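Local coordinates for protein kunitz-type serine protease inhibitor homolog calcicludine (Dendroaspis angusticeps, PDB 5YV7) that blocks L-type calcium channels as a mamba venom toxin built on the Kunitz-type protease inhibitor fold, at residues Q19-F23 / P34-G39. Residues are numbered along the deposited sequence.
Sequences QFSSF and PFLFSG
Residues 20-23 and 34-37 are extended and run antiparallel, their axes at 137° and 4.4 Å apart at closest. Phe20 pairs with Phe37 and Ser22 with Phe35 as hydrogen-bonded pairs. Phe20 N donates to Phe37 O (2.8 Å) and Phe37 N to Phe20 O (2.9 Å); Ser22 N donates to Phe35 O (2.8 Å) and Phe35 N to Ser22 O (2.9 Å). Ser21-Leu36 and Phe23-Pro34 are the non-hydrogen-bonded pairs, with CA-CA distances of 4.9 and 4.3 Å. After Phe37 the chain turns at Ser38 and Gly39. Gly39 has positive phi (117°), and a CB there would clash with Phe20 CE1.

Phe20, Ser22, Phe35 and Phe37 share one face. Phe35 (chi1 p) lays its ring under Ser22 CB, a CH-pi contact 4.1 Å from the centroid. Phe37 (chi1 t) leads away and forms a cation-pi contact with Arg46. Phe20 (chi1 m) reaches Gly39, CE1 to CA 3.7 Å. On the other face, Phe23 CE2 meets Pro34 CB at 3.9 Å, and Gln19 NE2 lies 3.5 Å from Leu36 CD1. Ser38 OG bonds to Ile13 O. This is the open end of the twisted central beta hairpin of the Kunitz/BPTI fold.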
loop_
_atom_site.group_PDB
_atom_site.type_symbol
_atom_site.label_atom_id
_atom_site.label_comp_id
_atom_site.label_asym_id
_atom_site.label_seq_id
_atom_site.Cartn_x
_atom_site.Cartn_y
_atom_site.Cartn_z
ATOM N N GLN A 19 1.561 11.381 10.397
ATOM C CA GLN A 19 1.378 9.942 10.262
ATOM C C GLN A 19 -0.088 9.595 10.027
ATOM O O GLN A 19 -0.986 10.138 10.676
ATOM C CB GLN A 19 1.929 9.174 11.471
ATOM C CG GLN A 19 1.278 9.434 12.789
ATOM C CD GLN A 19 1.834 8.527 13.890
ATOM O OE1 GLN A 19 2.814 8.869 14.559
ATOM N NE2 GLN A 19 1.198 7.379 14.090
ATOM N N PHE A 20 -0.311 8.678 9.087
ATOM C CA PHE A 20 -1.648 8.237 8.713
ATOM C C PHE A 20 -1.606 6.733 8.525
ATOM O O PHE A 20 -0.856 6.232 7.678
ATOM C CB PHE A 20 -2.131 8.919 7.429
ATOM C CG PHE A 20 -2.198 10.402 7.529
ATOM C CD1 PHE A 20 -1.089 11.185 7.222
ATOM C CD2 PHE A 20 -3.363 11.025 7.943
ATOM C CE1 PHE A 20 -1.143 12.567 7.329
ATOM C CE2 PHE A 20 -3.426 12.400 8.049
ATOM C CZ PHE A 20 -2.316 13.173 7.747
ATOM N N SER A 21 -2.403 6.019 9.309
ATOM C CA SER A 21 -2.451 4.574 9.176
ATOM C C SER A 21 -2.884 4.204 7.772
ATOM O O SER A 21 -3.869 4.732 7.248
ATOM C CB SER A 21 -3.397 3.982 10.206
ATOM O OG SER A 21 -2.918 4.317 11.494
ATOM N N SER A 22 -2.126 3.308 7.160
ATOM C CA SER A 22 -2.324 2.955 5.770
ATOM C C SER A 22 -2.011 1.474 5.594
ATOM O O SER A 22 -1.562 0.788 6.517
ATOM C CB SER A 22 -1.453 3.833 4.858
ATOM O OG SER A 22 -1.829 5.199 4.935
ATOM N N PHE A 23 -2.250 0.981 4.395
ATOM C CA PHE A 23 -1.890 -0.377 4.035
ATOM C C PHE A 23 -1.145 -0.349 2.712
ATOM O O PHE A 23 -1.368 0.534 1.874
ATOM C CB PHE A 23 -3.126 -1.268 3.956
ATOM C CG PHE A 23 -3.768 -1.503 5.287
ATOM C CD1 PHE A 23 -4.711 -0.608 5.787
ATOM C CD2 PHE A 23 -3.399 -2.589 6.062
ATOM C CE1 PHE A 23 -5.288 -0.798 7.032
ATOM C CE2 PHE A 23 -3.977 -2.791 7.311
ATOM C CZ PHE A 23 -4.925 -1.893 7.796
ATOM N N PRO A 34 0.021 -3.310 7.155
ATOM C CA PRO A 34 -0.118 -1.926 7.626
ATOM C C PRO A 34 1.197 -1.166 7.545
ATOM O O PRO A 34 2.279 -1.744 7.653
ATOM C CB PRO A 34 -0.559 -2.096 9.088
ATOM C CG PRO A 34 0.063 -3.392 9.496
ATOM C CD PRO A 34 -0.043 -4.278 8.266
ATOM N N PHE A 35 1.096 0.149 7.364
ATOM C CA PHE A 35 2.255 1.016 7.544
ATOM C C PHE A 35 1.777 2.431 7.842
ATOM O O PHE A 35 0.598 2.759 7.670
ATOM C CB PHE A 35 3.199 0.980 6.327
ATOM C CG PHE A 35 2.771 1.843 5.154
ATOM C CD1 PHE A 35 1.813 1.389 4.249
ATOM C CD2 PHE A 35 3.379 3.082 4.926
ATOM C CE1 PHE A 35 1.449 2.166 3.137
ATOM C CE2 PHE A 35 3.026 3.867 3.829
ATOM C CZ PHE A 35 2.062 3.414 2.925
ATOM N N LEU A 36 2.700 3.254 8.325
ATOM C CA LEU A 36 2.415 4.647 8.634
ATOM C C LEU A 36 2.901 5.516 7.477
ATOM O O LEU A 36 4.098 5.551 7.185
ATOM C CB LEU A 36 3.068 5.074 9.955
ATOM C CG LEU A 36 2.550 4.356 11.206
ATOM C CD1 LEU A 36 3.187 4.923 12.479
ATOM C CD2 LEU A 36 1.010 4.395 11.288
ATOM N N PHE A 37 1.962 6.193 6.817
ATOM C CA PHE A 37 2.262 7.121 5.735
ATOM C C PHE A 37 2.460 8.525 6.306
ATOM O O PHE A 37 1.720 8.957 7.197
ATOM C CB PHE A 37 1.127 7.092 4.706
ATOM C CG PHE A 37 1.283 8.072 3.581
ATOM C CD1 PHE A 37 2.471 8.158 2.870
ATOM C CD2 PHE A 37 0.229 8.904 3.218
ATOM C CE1 PHE A 37 2.613 9.067 1.814
ATOM C CE2 PHE A 37 0.362 9.812 2.153
ATOM C CZ PHE A 37 1.554 9.890 1.457
ATOM N N SER A 38 3.483 9.227 5.808
ATOM C CA SER A 38 3.818 10.537 6.357
ATOM C C SER A 38 2.817 11.609 5.953
ATOM O O SER A 38 2.726 12.635 6.633
ATOM C CB SER A 38 5.227 10.964 5.930
ATOM O OG SER A 38 5.241 11.374 4.580
ATOM N N GLY A 39 2.076 11.407 4.861
ATOM C CA GLY A 39 1.092 12.364 4.398
ATOM C C GLY A 39 1.370 12.970 3.036
ATOM O O GLY A 39 0.442 13.511 2.423
#